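Local coordinates for Lmo2181 protein (Listeria monocytogenes serovar 1/2a, PDB 5JCV) that anchors surface proteins to the bacterial cell wall as a class B sortase, cutting a C-terminal sorting signal and carrying the substrate through a thioester intermediate, at residues A[19-24]-A[94-99]; A[60-65]-A[104-109]; A[112-117]-A[144-149]. One frame throughout, in Å; residues are numbered along the deposited sequence.

In the fold
All three contacts lie in the sortase domain of this membrane protein and share one β-hairpin, strands 98-102 and 107-118, within the eight-stranded sheet of the sortase fold. Contact 1 joins the start of the hairpin to the loop after strand 14-19. Contact 2 sits at the hairpin turn, about 20 Å from contact 1 between centres, and contact 3 lies further along strand 107-118, about 16 Å from contact 1 and 23 Å from contact 2. Along the chain, contacts 1 and 2 interleave, while contact 3 opens after both have closed. Contacts 1 and 3 meet through a probable hydrogen bond, Pro97 O to Ile112 N at 2.9 Å. The hairpin region thus faces loop 19-24, loop 60-65 and segment 144-149 in turn.

Contact 1: residues A[19-24]-A[94-99]; sequences TIIDTE and VAHPTF
Ile20 and Phe99 bring their CA atoms to 5.1 Å, where the chain leaves strand 14-19 for a type II turn from Ile20 to Thr23 and strand 98-102 begins. This is the seam at which the first strand of the sortase β-barrel meets the strand at the far end of the sheet order, as the backbone pairing of Thr19 with Ser100 indicates. Among the buried residues, Ile20 CG1 packs on Phe99 CB at 3.5 Å. Phe99 CG stands between its own backbone N and carbonyl carbon (chi1 63°), 4.0 Å from Ile20 CG1, and from there the end of the ring leads away from the turn; both side chains reach Leu163 of strand 160-165. Thr19 O approaches Phe99 CB at 3.5 Å, near the ring plane. A polar pair lies nearer the surface. His96 NE2 donates to Asp22 OD2 over 2.7 Å, with an N-H...O angle of 157°. The acceptor lies in the imidazole plane, whereas the donor meets OD2 on its anti side, somewhat out of the carboxylate plane, and the two flat groups stand 85° apart. The other ring nitrogen, ND1, is hydrogen-bonded to the carbonyl of Phe92, whose ring also stacks on His96. These two bonds fix the ring's rotation, and two acceptors, one a carboxylate, would be consistent with a doubly protonated ring. Ile21 O lies 3.6 Å from His96 CD2. Within the turn, Thr23 OG1 donates to Ile20 O at 2.8 Å, reinforcing a weak Thr23 N to Ile20 O bond of 3.4 Å.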
loop_
_atom_site.group_PDB
_atom_site.type_symbol
_atom_site.label_atom_id
_atom_site.label_comp_id
_atom_site.label_asym_id
_atom_site.label_seq_id
_atom_site.Cartn_x
_atom_site.Cartn_y
_atom_site.Cartn_z
ATOM N N THR A 19 6.101 -2.592 -14.259
ATOM C CA THR A 19 5.707 -2.619 -15.660
ATOM C C THR A 19 6.904 -2.243 -16.502
ATOM O O THR A 19 7.577 -1.226 -16.225
ATOM C CB THR A 19 4.545 -1.613 -15.992
ATOM O OG1 THR A 19 3.339 -2.063 -15.367
ATOM C CG2 THR A 19 4.281 -1.561 -17.485
ATOM N N ILE A 20 7.175 -3.057 -17.521
ATOM C CA ILE A 20 8.147 -2.655 -18.516
ATOM C C ILE A 20 7.446 -2.757 -19.880
ATOM O O ILE A 20 6.949 -3.813 -20.268
ATOM C CB ILE A 20 9.415 -3.526 -18.496
ATOM C CG1 ILE A 20 10.038 -3.563 -17.113
ATOM C CG2 ILE A 20 10.417 -3.021 -19.548
ATOM C CD1 ILE A 20 11.225 -4.496 -17.054
ATOM N N ILE A 21 7.355 -1.626 -20.563
ATOM C CA ILE A 21 6.701 -1.521 -21.878
ATOM C C ILE A 21 7.304 -2.509 -22.880
ATOM O O ILE A 21 8.508 -2.722 -22.882
ATOM C CB ILE A 21 6.861 -0.060 -22.419
ATOM C CG1 ILE A 21 6.143 0.959 -21.494
ATOM C CG2 ILE A 21 6.339 0.084 -23.834
ATOM C CD1 ILE A 21 4.663 0.719 -21.295
ATOM N N ASP A 22 6.474 -3.082 -23.746
ATOM C CA ASP A 22 6.905 -4.040 -24.798
ATOM C C ASP A 22 7.478 -5.326 -24.196
ATOM O O ASP A 22 8.365 -5.938 -24.760
ATOM C CB ASP A 22 7.902 -3.401 -25.781
ATOM C CG ASP A 22 7.331 -2.127 -26.459
ATOM O OD1 ASP A 22 6.106 -1.983 -26.591
ATOM O OD2 ASP A 22 8.108 -1.268 -26.871
ATOM N N THR A 23 6.976 -5.729 -23.032
ATOM C CA THR A 23 7.325 -7.042 -22.459
ATOM C C THR A 23 6.104 -7.624 -21.828
ATOM O O THR A 23 5.084 -6.954 -21.760
ATOM C CB THR A 23 8.432 -6.968 -21.406
ATOM O OG1 THR A 23 7.903 -6.464 -20.165
ATOM C CG2 THR A 23 9.570 -6.093 -21.890
ATOM N N GLU A 24 6.202 -8.855 -21.340
ATOM C CA GLU A 24 5.132 -9.421 -20.551
ATOM C C GLU A 24 5.162 -8.880 -19.144
ATOM O O GLU A 24 4.281 -9.214 -18.390
ATOM C CB GLU A 24 5.233 -10.958 -20.481
ATOM C CG GLU A 24 5.154 -11.630 -21.838
ATOM C CD GLU A 24 4.711 -13.094 -21.776
ATOM O OE1 GLU A 24 4.285 -13.590 -20.725
ATOM O OE2 GLU A 24 4.849 -13.786 -22.811
ATOM N N VAL A 94 18.209 0.934 -25.740
ATOM C CA VAL A 94 18.166 2.326 -26.170
ATOM C C VAL A 94 16.709 2.806 -26.225
ATOM O O VAL A 94 16.364 3.880 -25.727
ATOM C CB VAL A 94 18.846 2.523 -27.546
ATOM C CG1 VAL A 94 18.603 3.941 -28.079
ATOM C CG2 VAL A 94 20.339 2.239 -27.443
ATOM N N ALA A 95 15.860 1.998 -26.833
ATOM C CA ALA A 95 14.438 2.283 -26.864
ATOM C C ALA A 95 13.729 2.134 -25.480
ATOM O O ALA A 95 12.581 2.525 -25.336
ATOM C CB ALA A 95 13.768 1.403 -27.912
ATOM N N HIS A 96 14.363 1.564 -24.463
ATOM C CA HIS A 96 13.658 1.418 -23.172
ATOM C C HIS A 96 14.574 1.717 -21.999
ATOM O O HIS A 96 14.724 0.911 -21.112
ATOM C CB HIS A 96 13.048 0.016 -23.040
ATOM C CG HIS A 96 12.112 -0.338 -24.148
ATOM N ND1 HIS A 96 12.541 -0.882 -25.341
ATOM C CD2 HIS A 96 10.769 -0.207 -24.252
ATOM C CE1 HIS A 96 11.499 -1.075 -26.132
ATOM N NE2 HIS A 96 10.412 -0.670 -25.494
ATOM N N PRO A 97 15.135 2.929 -21.963
ATOM C CA PRO A 97 16.033 3.294 -20.870
ATOM C C PRO A 97 15.387 3.316 -19.468
ATOM O O PRO A 97 16.101 3.451 -18.474
ATOM C CB PRO A 97 16.524 4.704 -21.288
ATOM C CG PRO A 97 15.406 5.282 -22.115
ATOM C CD PRO A 97 14.661 4.105 -22.731
ATOM N N THR A 98 14.061 3.185 -19.361
ATOM C CA THR A 98 13.402 3.248 -18.047
ATOM C C THR A 98 12.248 2.276 -17.913
ATOM O O THR A 98 11.606 1.884 -18.899
ATOM C CB THR A 98 12.762 4.669 -17.752
ATOM O OG1 THR A 98 11.566 4.826 -18.531
ATOM C CG2 THR A 98 13.717 5.817 -18.081
ATOM N N PHE A 99 11.927 1.944 -16.673
ATOM C CA PHE A 99 10.687 1.235 -16.391
ATOM C C PHE A 99 9.985 1.871 -15.192
ATOM O O PHE A 99 10.550 2.755 -14.537
ATOM C CB PHE A 99 10.944 -0.263 -16.179
ATOM C CG PHE A 99 11.806 -0.592 -15.006
ATOM C CD1 PHE A 99 11.247 -0.884 -13.775
ATOM C CD2 PHE A 99 13.184 -0.642 -15.133
ATOM C CE1 PHE A 99 12.049 -1.169 -12.691
ATOM C CE2 PHE A 99 13.992 -0.951 -14.052
ATOM C CZ PHE A 99 13.432 -1.216 -12.828
#

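Contact 2: residues A[60-65]-A[104-109]; sequences TNEFLD and GLTNYE
Glu62 and Tyr108 meet through two differently placed side chains: Glu62 CG stands away from a staggered position (chi1 -134°) with the chain extended beyond it (chi2 163°), while Tyr108 CG lies anti to its carbonyl carbon (chi1 -53°). The Glu62 side chain bridges a gap across which the nearest CA pair, Glu62 and Leu105, is 9.3 Å apart. Tyr108 OH donates to Glu62 OE2. The carboxylate oxygen lies at the edge of the phenol ring, in its plane, while the carboxylate itself is turned steeply against that ring. The modelled separation of OH and OE2, 2.4 Å, is very short, and its exact value is doubtful. Ser103 OG also hydrogen-bonds to OE2, giving this oxygen two polar partners. Tyr108, the donor, lies near the start of strand 107-118 in the β-hairpin with strand 98-102, whose turn holds Leu105 and Thr106; across from it, Asn61 forms an Asx turn that shapes the loop before strand 67-72. Asn61 OD1 accepts from Phe63 N at 2.8 Å and from Leu64 N at 3.1 Å, both donors arriving from the same face of the amide plane. Beside the polar bridge, Leu105 CD1 touches both Glu62 and Phe63: it lies 3.3 Å from Glu62 OE1 and 3.7 Å from Phe63 CE1, at the edge of the aromatic ring. One face of that ring carries Glu62 CB, offset toward the rim. Leu105 also packs on Leu105 of the second subunit, and Thr106 CG2 approaches Glu62 OE2 at 3.8 Å.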
loop_
_atom_site.group_PDB
_atom_site.type_symbol
_atom_site.label_atom_id
_atom_site.label_comp_id
_atom_site.label_asym_id
_atom_site.label_seq_id
_atom_site.Cartn_x
_atom_site.Cartn_y
_atom_site.Cartn_z
ATOM N N THR A 60 12.462 -3.355 3.257
ATOM C CA THR A 60 11.254 -2.903 3.978
ATOM C C THR A 60 11.223 -1.398 4.223
ATOM O O THR A 60 10.405 -0.946 4.960
ATOM C CB THR A 60 11.184 -3.596 5.322
ATOM O OG1 THR A 60 12.444 -3.402 5.971
ATOM C CG2 THR A 60 10.958 -5.099 5.117
ATOM N N ASN A 61 12.083 -0.646 3.543
ATOM C CA ASN A 61 12.143 0.785 3.637
ATOM C C ASN A 61 12.630 1.436 2.347
ATOM O O ASN A 61 13.831 1.629 2.139
ATOM C CB ASN A 61 13.081 1.166 4.789
ATOM C CG ASN A 61 13.165 2.663 5.017
ATOM O OD1 ASN A 61 12.774 3.518 4.163
ATOM N ND2 ASN A 61 13.686 3.007 6.191
ATOM N N GLU A 62 11.667 1.781 1.509
ATOM C CA GLU A 62 11.849 2.591 0.284
ATOM C C GLU A 62 12.895 3.748 0.415
ATOM O O GLU A 62 13.749 3.955 -0.466
ATOM C CB GLU A 62 10.494 3.234 0.026
ATOM C CG GLU A 62 9.910 3.213 -1.365
ATOM C CD GLU A 62 8.413 3.520 -1.298
ATOM O OE1 GLU A 62 7.713 2.878 -0.484
ATOM O OE2 GLU A 62 7.921 4.401 -2.019
ATOM N N PHE A 63 12.819 4.508 1.519
ATOM C CA PHE A 63 13.548 5.787 1.590
ATOM C C PHE A 63 14.999 5.616 1.941
ATOM O O PHE A 63 15.834 6.482 1.612
ATOM C CB PHE A 63 12.930 6.752 2.596
ATOM C CG PHE A 63 11.464 6.587 2.758
ATOM C CD1 PHE A 63 10.608 6.857 1.691
ATOM C CD2 PHE A 63 10.933 6.151 3.984
ATOM C CE1 PHE A 63 9.245 6.687 1.829
ATOM C CE2 PHE A 63 9.567 5.983 4.133
ATOM C CZ PHE A 63 8.720 6.251 3.051
ATOM N N LEU A 64 15.299 4.530 2.639
ATOM C CA LEU A 64 16.651 4.303 3.114
ATOM C C LEU A 64 17.332 3.133 2.418
ATOM O O LEU A 64 18.561 3.139 2.304
ATOM C CB LEU A 64 16.677 4.115 4.653
ATOM C CG LEU A 64 16.679 5.380 5.556
ATOM C CD1 LEU A 64 15.484 6.262 5.286
ATOM C CD2 LEU A 64 16.713 5.015 7.035
ATOM N N ASP A 65 16.577 2.114 1.999
ATOM C CA ASP A 65 17.196 0.944 1.302
ATOM C C ASP A 65 17.941 1.444 0.100
ATOM O O ASP A 65 17.327 2.073 -0.803
ATOM C CB ASP A 65 16.141 -0.036 0.840
ATOM C CG ASP A 65 15.520 -0.786 1.975
ATOM O OD1 ASP A 65 16.101 -0.734 3.058
ATOM O OD2 ASP A 65 14.426 -1.375 1.808
ATOM N N GLY A 104 4.191 0.539 -2.198
ATOM C CA GLY A 104 2.912 0.651 -1.508
ATOM C C GLY A 104 2.383 2.078 -1.486
ATOM O O GLY A 104 1.191 2.278 -1.284
ATOM N N LEU A 105 3.274 3.054 -1.695
ATOM C CA LEU A 105 2.968 4.481 -1.564
ATOM C C LEU A 105 2.741 5.132 -2.879
ATOM O O LEU A 105 1.826 5.947 -3.022
ATOM C CB LEU A 105 4.150 5.232 -0.950
ATOM C CG LEU A 105 4.690 4.748 0.394
ATOM C CD1 LEU A 105 6.019 5.428 0.669
ATOM C CD2 LEU A 105 3.680 5.013 1.507
ATOM N N THR A 106 3.611 4.823 -3.834
ATOM C CA THR A 106 3.736 5.660 -5.013
ATOM C C THR A 106 4.595 5.054 -6.132
ATOM O O THR A 106 5.287 4.072 -5.906
ATOM C CB THR A 106 4.368 7.014 -4.626
ATOM O OG1 THR A 106 4.283 7.902 -5.765
ATOM C CG2 THR A 106 5.857 6.810 -4.121
ATOM N N ASN A 107 4.577 5.699 -7.309
ATOM C CA ASN A 107 5.320 5.235 -8.497
ATOM C C ASN A 107 6.695 5.919 -8.716
ATOM O O ASN A 107 6.882 7.044 -8.320
ATOM C CB ASN A 107 4.449 5.450 -9.703
ATOM C CG ASN A 107 4.125 6.910 -9.897
ATOM O OD1 ASN A 107 3.873 7.611 -8.913
ATOM N ND2 ASN A 107 4.130 7.387 -11.151
ATOM N N TYR A 108 7.663 5.208 -9.316
ATOM C CA TYR A 108 8.967 5.779 -9.738
ATOM C C TYR A 108 9.199 5.391 -11.202
ATOM O O TYR A 108 8.756 4.330 -11.625
ATOM C CB TYR A 108 10.144 5.252 -8.898
ATOM C CG TYR A 108 9.949 5.413 -7.398
ATOM C CD1 TYR A 108 10.641 6.399 -6.687
ATOM C CD2 TYR A 108 9.057 4.584 -6.695
ATOM C CE1 TYR A 108 10.463 6.556 -5.326
ATOM C CE2 TYR A 108 8.866 4.732 -5.335
ATOM C CZ TYR A 108 9.564 5.729 -4.657
ATOM O OH TYR A 108 9.357 5.886 -3.321
ATOM N N GLU A 109 9.899 6.236 -11.952
ATOM C CA GLU A 109 10.392 5.886 -13.282
ATOM C C GLU A 109 11.896 5.624 -13.237
ATOM O O GLU A 109 12.722 6.539 -13.270
ATOM C CB GLU A 109 10.085 6.946 -14.324
ATOM C CG GLU A 109 9.521 6.358 -15.619
ATOM C CD GLU A 109 8.054 5.971 -15.458
ATOM O OE1 GLU A 109 7.447 6.340 -14.419
ATOM O OE2 GLU A 109 7.498 5.317 -16.363
#

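Contact 3: residues A[112-117]-A[144-149]; sequences IFAVYE and QQSVYT
A classic β-bulge in strand 107-118, where Phe113 and Ala114 both face Gln180, belongs to this contact, in which the bulge and the residues just after it meet the end of helix 132-145 and the loop beyond it. Two hydrogen bonds join the backbone of Val115 to that loop. Val147 N donates to Val115 O at 3.0 Å, nearly along the C=O axis, and Val115 N donates to Ser146 OG at 3.2 Å (N-H...O 168°). Ser146 OG, anti to its backbone N (chi1 -168°), also donates to Tyr148 O at 2.9 Å, in the carbonyl plane on a lone pair. Gln145 lays its side chain over one face of Tyr116: its CD sits 3.8 Å from Tyr116 CE1, offset toward the rim, with amide and ring planes 17° apart, while its CB makes a CH-π contact. Val147 CG2 rests over the centre of the Tyr148 ring and lies 4.1 Å from Val115 CG1; Tyr148 CE2 lies 4.2 Å from Val115 CB. Tyr116 OH hydrogen-bonds to Gln180 OE1 on strand 176-182, Tyr148 OH to the carbonyl of Tyr87, and Tyr148 packs against Lys90 and Leu93 of helix 90-95.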
loop_
_atom_site.group_PDB
_atom_site.type_symbol
_atom_site.label_atom_id
_atom_site.label_comp_id
_atom_site.label_asym_id
_atom_site.label_seq_id
_atom_site.Cartn_x
_atom_site.Cartn_y
_atom_site.Cartn_z
ATOM N N ILE A 112 17.606 2.851 -16.009
ATOM C CA ILE A 112 18.545 1.743 -16.067
ATOM C C ILE A 112 19.975 2.216 -16.349
ATOM O O ILE A 112 20.224 2.987 -17.275
ATOM C CB ILE A 112 18.120 0.746 -17.162
ATOM C CG1 ILE A 112 16.827 0.041 -16.754
ATOM C CG2 ILE A 112 19.215 -0.283 -17.404
ATOM C CD1 ILE A 112 16.038 -0.507 -17.932
ATOM N N PHE A 113 20.911 1.734 -15.549
ATOM C CA PHE A 113 22.316 2.062 -15.713
ATOM C C PHE A 113 23.268 0.845 -15.814
ATOM O O PHE A 113 24.425 1.006 -16.214
ATOM C CB PHE A 113 22.755 2.972 -14.584
ATOM C CG PHE A 113 22.876 2.284 -13.249
ATOM C CD1 PHE A 113 24.071 1.711 -12.860
ATOM C CD2 PHE A 113 21.816 2.256 -12.371
ATOM C CE1 PHE A 113 24.183 1.081 -11.640
ATOM C CE2 PHE A 113 21.931 1.638 -11.146
ATOM C CZ PHE A 113 23.114 1.048 -10.785
ATOM N N ALA A 114 22.789 -0.358 -15.485
ATOM C CA ALA A 114 23.612 -1.590 -15.579
ATOM C C ALA A 114 22.779 -2.791 -15.943
ATOM O O ALA A 114 21.695 -3.010 -15.416
ATOM C CB ALA A 114 24.332 -1.871 -14.265
ATOM N N VAL A 115 23.339 -3.598 -16.816
ATOM C CA VAL A 115 22.684 -4.797 -17.364
ATOM C C VAL A 115 23.749 -5.906 -17.465
ATOM O O VAL A 115 24.790 -5.686 -18.052
ATOM C CB VAL A 115 22.143 -4.465 -18.760
ATOM C CG1 VAL A 115 21.720 -5.702 -19.505
ATOM C CG2 VAL A 115 21.026 -3.439 -18.682
ATOM N N TYR A 116 23.507 -7.082 -16.893
ATOM C CA TYR A 116 24.451 -8.202 -17.071
ATOM C C TYR A 116 23.814 -9.517 -16.712
ATOM O O TYR A 116 22.745 -9.556 -16.080
ATOM C CB TYR A 116 25.723 -8.006 -16.223
ATOM C CG TYR A 116 25.457 -7.583 -14.803
ATOM C CD1 TYR A 116 25.298 -8.524 -13.809
ATOM C CD2 TYR A 116 25.320 -6.217 -14.462
ATOM C CE1 TYR A 116 25.042 -8.137 -12.493
ATOM C CE2 TYR A 116 25.050 -5.820 -13.166
ATOM C CZ TYR A 116 24.901 -6.797 -12.193
ATOM O OH TYR A 116 24.651 -6.446 -10.920
ATOM N N GLU A 117 24.475 -10.589 -17.124
ATOM C CA GLU A 117 24.163 -11.932 -16.660
ATOM C C GLU A 117 25.226 -12.271 -15.678
ATOM O O GLU A 117 26.388 -11.840 -15.818
ATOM C CB GLU A 117 24.289 -12.965 -17.768
ATOM C CG GLU A 117 23.227 -12.887 -18.833
ATOM C CD GLU A 117 23.528 -13.827 -20.001
ATOM O OE1 GLU A 117 24.470 -13.543 -20.817
ATOM O OE2 GLU A 117 22.798 -14.832 -20.085
ATOM N N GLN A 144 31.103 -1.906 -13.699
ATOM C CA GLN A 144 32.118 -2.676 -14.399
ATOM C C GLN A 144 31.584 -4.015 -14.899
ATOM O O GLN A 144 31.936 -4.445 -15.985
ATOM C CB GLN A 144 33.339 -2.894 -13.519
ATOM C CG GLN A 144 34.615 -2.959 -14.333
ATOM C CD GLN A 144 35.830 -2.610 -13.509
ATOM O OE1 GLN A 144 35.899 -2.933 -12.319
ATOM N NE2 GLN A 144 36.801 -1.942 -14.133
ATOM N N GLN A 145 30.712 -4.653 -14.125
ATOM C CA GLN A 145 30.044 -5.888 -14.566
ATOM C C GLN A 145 29.089 -5.686 -15.773
ATOM O O GLN A 145 28.782 -6.625 -16.512
ATOM C CB GLN A 145 29.291 -6.487 -13.391
ATOM C CG GLN A 145 29.280 -7.997 -13.350
ATOM C CD GLN A 145 28.808 -8.550 -12.009
ATOM O OE1 GLN A 145 28.737 -7.830 -10.995
ATOM N NE2 GLN A 145 28.461 -9.842 -12.002
ATOM N N SER A 146 28.622 -4.461 -15.991
ATOM C CA SER A 146 27.685 -4.190 -17.084
ATOM C C SER A 146 28.243 -4.508 -18.468
ATOM O O SER A 146 29.422 -4.302 -18.735
ATOM C CB SER A 146 27.237 -2.712 -17.059
ATOM O OG SER A 146 26.125 -2.503 -17.925
ATOM N N VAL A 147 27.380 -4.978 -19.366
ATOM C CA VAL A 147 27.795 -5.255 -20.739
ATOM C C VAL A 147 27.842 -3.981 -21.566
ATOM O O VAL A 147 28.258 -4.022 -22.721
ATOM C CB VAL A 147 26.842 -6.248 -21.440
ATOM C CG1 VAL A 147 27.028 -7.635 -20.868
ATOM C CG2 VAL A 147 25.375 -5.802 -21.317
ATOM N N TYR A 148 27.371 -2.865 -21.005
ATOM C CA TYR A 148 27.425 -1.583 -21.689
ATOM C C TYR A 148 28.019 -0.601 -20.736
ATOM O O TYR A 148 27.933 -0.799 -19.514
ATOM C CB TYR A 148 26.043 -1.039 -22.051
ATOM C CG TYR A 148 25.127 -2.011 -22.720
ATOM C CD1 TYR A 148 25.413 -2.535 -23.988
ATOM C CD2 TYR A 148 23.948 -2.413 -22.086
ATOM C CE1 TYR A 148 24.556 -3.459 -24.597
ATOM C CE2 TYR A 148 23.082 -3.318 -22.686
ATOM C CZ TYR A 148 23.388 -3.845 -23.926
ATOM O OH TYR A 148 22.486 -4.722 -24.470
ATOM N N THR A 149 28.611 0.452 -21.299
ATOM C CA THR A 149 28.962 1.642 -20.537
ATOM C C THR A 149 27.767 2.529 -20.657
ATOM O O THR A 149 27.252 2.717 -21.749
ATOM C CB THR A 149 30.176 2.387 -21.105
ATOM O OG1 THR A 149 31.087 1.437 -21.664
ATOM C CG2 THR A 149 30.878 3.193 -19.999
#